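Acyl-coenzyme A oxidase acox-1.2 (Caenorhabditis elegans, PDB 5K3J) catalyses the FAD-dependent first step of peroxisomal beta-oxidation, desaturating the five-carbon omega side chain of ascaroside-CoA pheromone precursors with release of hydrogen peroxide. Local coordinates at residues E203-K207 with R208-G212; V277-H281 with A282-Y286. All coordinates share one frame; numbering follows the deposited sequence.

Interaction 1 (E203-K207 with R208-G212)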
loop_
_atom_site.group_PDB
_atom_site.type_symbol
_atom_site.label_atom_id
_atom_site.label_comp_id
_atom_site.label_asym_id
_atom_site.label_seq_id
_atom_site.Cartn_x
_atom_site.Cartn_y
_atom_site.Cartn_z
ATOM N N GLU A 203 -1.773 27.262 21.837
ATOM C CA GLU A 203 -0.832 28.368 21.889
ATOM C C GLU A 203 -1.049 29.188 23.159
ATOM O O GLU A 203 -2.158 29.648 23.429
ATOM C CB GLU A 203 -0.985 29.245 20.650
ATOM C CG GLU A 203 0.014 30.376 20.556
ATOM C CD GLU A 203 1.411 29.892 20.213
ATOM O OE1 GLU A 203 1.531 28.834 19.557
ATOM O OE2 GLU A 203 2.389 30.566 20.601
ATOM N N LEU A 204 0.013 29.368 23.940
ATOM C CA LEU A 204 -0.095 30.044 25.231
ATOM C C LEU A 204 -0.019 31.561 25.085
ATOM O O LEU A 204 0.936 32.097 24.524
ATOM C CB LEU A 204 0.994 29.554 26.184
ATOM C CG LEU A 204 1.026 30.224 27.557
ATOM C CD1 LEU A 204 -0.340 30.185 28.233
ATOM C CD2 LEU A 204 2.087 29.580 28.441
ATOM N N ILE A 205 -1.037 32.245 25.598
ATOM C CA ILE A 205 -1.123 33.699 25.508
ATOM C C ILE A 205 -1.261 34.351 26.883
ATOM O O ILE A 205 -2.196 34.060 27.628
ATOM C CB ILE A 205 -2.314 34.131 24.632
ATOM C CG1 ILE A 205 -2.201 33.526 23.230
ATOM C CG2 ILE A 205 -2.399 35.647 24.558
ATOM C CD1 ILE A 205 -3.397 33.817 22.338
ATOM N N ILE A 206 -0.329 35.240 27.212
ATOM C CA ILE A 206 -0.349 35.944 28.492
ATOM C C ILE A 206 -0.345 37.457 28.256
ATOM O O ILE A 206 0.698 38.040 27.949
ATOM C CB ILE A 206 0.848 35.514 29.375
ATOM C CG1 ILE A 206 0.644 34.078 29.867
ATOM C CG2 ILE A 206 1.031 36.452 30.561
ATOM C CD1 ILE A 206 1.902 33.416 30.389
ATOM N N LYS A 207 -1.527 38.064 28.393
ATOM C CA LYS A 207 -1.773 39.483 28.100
ATOM C C LYS A 207 -0.986 39.943 26.876
ATOM O O LYS A 207 -0.019 40.699 26.989
ATOM C CB LYS A 207 -1.442 40.350 29.317
ATOM C CG LYS A 207 -2.123 39.896 30.606
ATOM C CD LYS A 207 -3.641 39.827 30.457
ATOM C CE LYS A 207 -4.309 39.334 31.737
ATOM N NZ LYS A 207 -5.794 39.277 31.607
ATOM N N ARG A 208 -1.453 39.494 25.714
ATOM C CA ARG A 208 -0.669 39.386 24.481
ATOM C C ARG A 208 0.827 39.232 24.714
ATOM O O ARG A 208 1.602 40.186 24.611
ATOM C CB ARG A 208 -0.914 40.565 23.537
ATOM C CG ARG A 208 -0.836 40.145 22.049
ATOM C CD ARG A 208 0.598 39.803 21.595
ATOM N NE ARG A 208 0.677 38.626 20.727
ATOM C CZ ARG A 208 1.052 38.662 19.449
ATOM N NH1 ARG A 208 1.377 39.819 18.883
ATOM N NH2 ARG A 208 1.102 37.546 18.732
ATOM N N ASN A 209 1.205 38.004 25.033
ATOM C CA ASN A 209 2.555 37.516 24.828
ATOM C C ASN A 209 2.400 36.090 24.320
ATOM O O ASN A 209 1.626 35.314 24.878
ATOM C CB ASN A 209 3.382 37.580 26.113
ATOM C CG ASN A 209 4.616 38.457 25.972
ATOM O OD1 ASN A 209 5.731 38.040 26.288
ATOM N ND2 ASN A 209 4.419 39.676 25.482
ATOM N N ASN A 210 3.090 35.745 23.243
ATOM C CA ASN A 210 2.929 34.415 22.681
ATOM C C ASN A 210 4.088 33.508 23.062
ATOM O O ASN A 210 5.243 33.793 22.756
ATOM C CB ASN A 210 2.766 34.499 21.165
ATOM C CG ASN A 210 1.312 34.595 20.748
ATOM O OD1 ASN A 210 0.879 35.588 20.159
ATOM N ND2 ASN A 210 0.545 33.561 21.065
ATOM N N TYR A 211 3.766 32.413 23.741
ATOM C CA TYR A 211 4.786 31.567 24.344
ATOM C C TYR A 211 4.934 30.192 23.704
ATOM O O TYR A 211 5.682 29.360 24.201
ATOM C CB TYR A 211 4.491 31.421 25.847
ATOM C CG TYR A 211 4.710 32.693 26.617
ATOM C CD1 TYR A 211 5.993 33.119 26.921
ATOM C CD2 TYR A 211 3.640 33.472 27.031
ATOM C CE1 TYR A 211 6.208 34.288 27.627
ATOM C CE2 TYR A 211 3.842 34.643 27.741
ATOM C CZ TYR A 211 5.127 35.046 28.034
ATOM O OH TYR A 211 5.330 36.210 28.737
ATOM N N GLY A 212 4.211 29.953 22.619
ATOM C CA GLY A 212 4.292 28.677 21.942
ATOM C C GLY A 212 3.268 27.678 22.450
ATOM O O GLY A 212 2.490 27.988 23.349
#

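Interaction 2 (V277-H281 with A282-Y286). With 6QA (~{S}-[2-[3-[[(2~{R})-4-[[[(2~{R},3~{S},4~{R},5~{R})-5-(6-aminopurin-9-yl)-4-oxidanyl-3-phosphonooxy-oxolan-2-yl]methoxy-oxidanyl-phosphoryl]oxy-oxidanyl-phosphoryl]oxy-3,3-dimethyl-2-oxidanyl-butanoyl]amino]propanoylamino]ethyl] 5-[(2~{R},3~{R},5~{R},6~{S})-6-methyl-3,5-bis(oxidanyl)oxan-2-yl]oxypentanethioate), chain E.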
loop_
_atom_site.group_PDB
_atom_site.type_symbol
_atom_site.label_atom_id
_atom_site.label_comp_id
_atom_site.label_asym_id
_atom_site.label_seq_id
_atom_site.Cartn_x
_atom_site.Cartn_y
_atom_site.Cartn_z
ATOM N N VAL A 277 7.367 31.119 33.670
ATOM C CA VAL A 277 8.703 30.601 33.922
ATOM C C VAL A 277 9.134 29.660 32.801
ATOM O O VAL A 277 8.590 28.566 32.654
ATOM C CB VAL A 277 8.770 29.871 35.272
ATOM C CG1 VAL A 277 10.179 29.354 35.529
ATOM C CG2 VAL A 277 8.312 30.801 36.394
ATOM N N LYS A 278 10.106 30.107 32.012
ATOM C CA LYS A 278 10.618 29.342 30.879
ATOM C C LYS A 278 11.078 27.954 31.297
ATOM O O LYS A 278 11.652 27.786 32.370
ATOM C CB LYS A 278 11.787 30.074 30.211
ATOM C CG LYS A 278 11.439 31.391 29.544
ATOM C CD LYS A 278 11.533 32.554 30.511
ATOM C CE LYS A 278 11.338 33.871 29.782
ATOM N NZ LYS A 278 11.391 35.042 30.700
ATOM N N PRO A 279 10.822 26.948 30.450
ATOM C CA PRO A 279 11.365 25.608 30.693
ATOM C C PRO A 279 12.825 25.504 30.250
ATOM O O PRO A 279 13.214 26.196 29.309
ATOM C CB PRO A 279 10.462 24.711 29.845
ATOM C CG PRO A 279 10.031 25.592 28.724
ATOM C CD PRO A 279 9.886 26.966 29.313
ATOM N N PRO A 280 13.619 24.648 30.916
ATOM C CA PRO A 280 15.063 24.501 30.687
ATOM C C PRO A 280 15.434 24.411 29.211
ATOM O O PRO A 280 15.901 25.396 28.638
ATOM C CB PRO A 280 15.403 23.191 31.414
ATOM C CG PRO A 280 14.076 22.535 31.701
ATOM C CD PRO A 280 13.125 23.659 31.885
ATOM N N HIS A 281 15.228 23.248 28.608
ATOM C CA HIS A 281 15.458 23.085 27.179
ATOM C C HIS A 281 14.164 23.328 26.421
ATOM O O HIS A 281 13.213 22.557 26.546
ATOM C CB HIS A 281 16.001 21.688 26.869
ATOM C CG HIS A 281 16.310 21.462 25.420
ATOM N ND1 HIS A 281 15.337 21.197 24.480
ATOM C CD2 HIS A 281 17.489 21.451 24.752
ATOM C CE1 HIS A 281 15.900 21.038 23.296
ATOM N NE2 HIS A 281 17.206 21.186 23.434
ATOM N N ALA A 282 14.121 24.405 25.645
ATOM C CA ALA A 282 12.952 24.692 24.829
ATOM C C ALA A 282 12.772 23.600 23.785
ATOM O O ALA A 282 13.511 23.572 22.801
ATOM C CB ALA A 282 13.077 26.051 24.166
ATOM N N LYS A 283 11.799 22.721 24.058
ATOM C CA LYS A 283 11.334 21.575 23.247
ATOM C C LYS A 283 11.181 20.355 24.145
ATOM O O LYS A 283 11.171 19.223 23.666
ATOM C CB LYS A 283 12.257 21.224 22.076
ATOM C CG LYS A 283 11.770 21.732 20.727
ATOM C CD LYS A 283 11.169 23.126 20.834
ATOM C CE LYS A 283 11.147 23.818 19.487
ATOM N NZ LYS A 283 10.466 25.142 19.544
ATOM N N ILE A 284 11.065 20.589 25.448
ATOM C CA ILE A 284 10.889 19.500 26.399
ATOM C C ILE A 284 9.498 18.889 26.278
ATOM O O ILE A 284 9.259 17.767 26.723
ATOM C CB ILE A 284 11.119 19.969 27.855
ATOM C CG1 ILE A 284 10.594 21.397 28.063
ATOM C CG2 ILE A 284 12.598 19.891 28.205
ATOM C CD1 ILE A 284 9.103 21.493 28.370
ATOM N N GLY A 285 8.585 19.630 25.659
ATOM C CA GLY A 285 7.193 19.231 25.595
ATOM C C GLY A 285 6.902 18.188 24.536
ATOM O O GLY A 285 5.901 17.476 24.615
ATOM N N TYR A 286 7.780 18.088 23.542
ATOM C CA TYR A 286 7.583 17.131 22.457
ATOM C C TYR A 286 8.007 15.724 22.880
ATOM O O TYR A 286 8.108 14.826 22.046
ATOM C CB TYR A 286 8.365 17.545 21.201
ATOM C CG TYR A 286 8.001 18.892 20.602
ATOM C CD1 TYR A 286 6.931 19.637 21.088
ATOM C CD2 TYR A 286 8.732 19.416 19.539
ATOM C CE1 TYR A 286 6.608 20.867 20.540
ATOM C CE2 TYR A 286 8.413 20.642 18.983
ATOM C CZ TYR A 286 7.352 21.363 19.487
ATOM O OH TYR A 286 7.040 22.582 18.930
HETATM P P26 6QA E . 8.454 23.379 15.454
HETATM P P29 6QA E . 10.821 25.250 15.514
HETATM P P50 6QA E . 17.350 23.416 13.714
HETATM O O01 6QA E . 1.542 2.881 16.414
HETATM C C02 6QA E . 1.466 3.851 17.481
HETATM C C03 6QA E . 0.253 4.705 17.075
HETATM O O04 6QA E . 0.182 5.851 17.790
HETATM C C05 6QA E . 1.034 6.875 17.385
HETATM C C06 6QA E . 0.157 8.103 17.012
HETATM C C07 6QA E . 0.970 9.375 17.344
HETATM C C08 6QA E . -0.000 10.533 17.568
HETATM C C09 6QA E . 0.272 11.640 16.637
HETATM S S10 6QA E . 0.452 13.296 17.478
HETATM C C11 6QA E . 1.968 14.188 17.032
HETATM C C12 6QA E . 2.677 13.703 15.801
HETATM N N13 6QA E . 2.931 14.827 14.981
HETATM C C14 6QA E . 4.282 15.253 14.678
HETATM C C15 6QA E . 4.528 16.496 13.751
HETATM C C16 6QA E . 5.380 17.528 14.564
HETATM N N17 6QA E . 6.492 18.068 13.758
HETATM C C18 6QA E . 7.043 19.374 14.145
HETATM C C19 6QA E . 8.197 19.960 13.334
HETATM O O20 6QA E . 8.423 19.154 12.199
HETATM C C21 6QA E . 9.504 20.040 14.173
HETATM C C22 6QA E . 10.507 20.813 13.210
HETATM C C23 6QA E . 9.964 18.592 14.547
HETATM C C24 6QA E . 9.406 20.831 15.474
HETATM O O25 6QA E . 9.653 22.238 15.273
HETATM O O27 6QA E . 7.306 23.207 14.448
HETATM O O28 6QA E . 9.220 24.888 15.231
HETATM O O30 6QA E . 10.865 26.154 16.751
HETATM O O31 6QA E . 11.688 23.823 15.707
HETATM C C32 6QA E . 12.785 23.523 14.929
HETATM C C33 6QA E . 14.072 23.761 15.825
HETATM O O34 6QA E . 13.895 23.308 17.006
HETATM C C35 6QA E . 14.893 22.051 17.270
HETATM N N36 6QA E . 14.090 20.896 17.705
HETATM C C37 6QA E . 12.939 20.492 17.163
HETATM N N38 6QA E . 12.459 19.421 17.797
HETATM C C39 6QA E . 13.329 19.113 18.801
HETATM C C40 6QA E . 14.363 20.049 18.754
HETATM N N41 6QA E . 15.373 19.969 19.662
HETATM C C42 6QA E . 15.370 19.001 20.578
HETATM N N43 6QA E . 14.386 18.081 20.658
HETATM C C44 6QA E . 13.363 18.102 19.803
HETATM N N45 6QA E . 12.293 17.102 19.890
HETATM C C46 6QA E . 15.547 21.822 16.173
HETATM O O47 6QA E . 17.022 21.795 16.438
HETATM C C48 6QA E . 15.230 22.958 15.205
HETATM O O49 6QA E . 16.329 23.785 15.004
HETATM O O51 6QA E . 17.294 24.535 12.717
HETATM O O52 6QA E . 16.905 22.101 13.053
HETATM O O53 6QA E . 18.751 23.224 14.226
HETATM O O54 6QA E . 11.376 25.995 14.326
HETATM O O55 6QA E . 7.893 23.321 16.863
HETATM O O56 6QA E . 6.579 19.972 15.070
HETATM O O57 6QA E . 5.224 14.686 15.122
HETATM O O58 6QA E . 0.330 11.386 15.440
HETATM O O59 6QA E . -0.991 3.983 17.286
HETATM C C60 6QA E . -1.142 3.536 18.638
HETATM C C61 6QA E . -2.516 2.906 18.648
HETATM C C62 6QA E . 0.019 2.587 19.038
HETATM C C63 6QA E . 1.335 3.193 18.796
HETATM O O64 6QA E . -0.087 2.279 20.473
#

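Interaction 1 (E203-K207 with R208-G212)
E203 reaches over to G212, where its OE2 accepts a weak hydrogen bond from G212 N (2.8 Å, N-H...O angle 127°). CG lies anti to the backbone N (chi1 -176°) and the chain bends at chi2, which folds the carboxylate back across the neighbouring strand. E203 CG and I205 CG1 both lie against N210 ND2. With alanine in place of E203, G212 N would probably lose its side-chain acceptor and the N210 amide one of these two neighbours.

Main-chain bonds run from L204 N to G212 O (2.9 Å) and from Y211 N to L204 O (3.0 Å). L204 thus faces two residues, Y211 and G212, a beta bulge whose second member has a positive phi that calls for glycine. Over the other surface, I206 CD1 meets Y211 CE2 obliquely at 3.5 Å, the two side chains crossing near a right angle, and Y276 lies against L204, I206 and the Y211 ring. Nearer the tip, I206 N donates to N209 O (3.0 Å), while N209 ND2 holds R208 O at 3.0 Å in an almost straight bond. K207 and R208 make the tight turn of a beta hairpin, here joining strands 197-205 and 210-219 of the beta domain in the acyl-CoA oxidase fold.

Interaction 2 (V277-H281 with A282-Y286)
The H281 imidazole presents its edge to K283, whose CB lies near the ring plane at 3.8 Å from H281 CE1. The adenine of the ascaroside-CoA also meets this rim: N41 lies in the imidazole plane, and C42 approaches H281 CE1 obliquely at 3.4 Å. Y286 likewise uses an edge. The phosphate oxygen O55 sits in the plane of its phenol ring, at the edge, and takes a hydrogen bond from Y286 OH, although the modelled separation is too short to be taken literally at this resolution.

Between these two rings K283 follows the nucleotide. Its CG passes 3.6 Å from adenine C39; the chain bends at chi2 (40°) and then runs extended, carrying NZ to a hydrogen bond with O30 of the other diphosphate phosphate, 3.0 Å away. R159 brings a second positive charge close to K283 NZ, which the diphosphate bonded by K283 is likely to make tolerable.

Behind the ligand-facing groups the loop closes on itself. I284 N donates a weak hydrogen bond to H281 O (3.1 Å, N-H...O angle 121°), and I284 CG1 packs on P279 CB at 3.8 Å. Q125 NE2 is hydrogen-bonded to I284 O, just past this turn, and Y286 takes the N-cap position of helix 287-315.

H281, K283 and Y286 therefore divide the work: K283 and Y286 each take one phosphate of the CoA, while H281 borders its adenine, and the K283 ammonium probably offsets part of the diphosphate's negative charge.

How the interactions relate
From the N terminus, the chain first meets interaction 1, where strand 197-205 turns back into strand 210-219 and the hairpin is closed within ten residues. It then runs through the rest of the beta domain to the short strand 276-277, and interaction 2 closes the loop leading from there into helix 287-315. The two are in series, neither nesting nor crossing. The centres of interaction 1 and interaction 2 lie about 15 Å apart, and the two contacts do not touch. Y276, in strand 276-277, ties them together, as the loop of 277-286 starts right after it. Interaction 1 thus belongs to the beta domain, whereas interaction 2 joins that domain to the helical part at the CoA site.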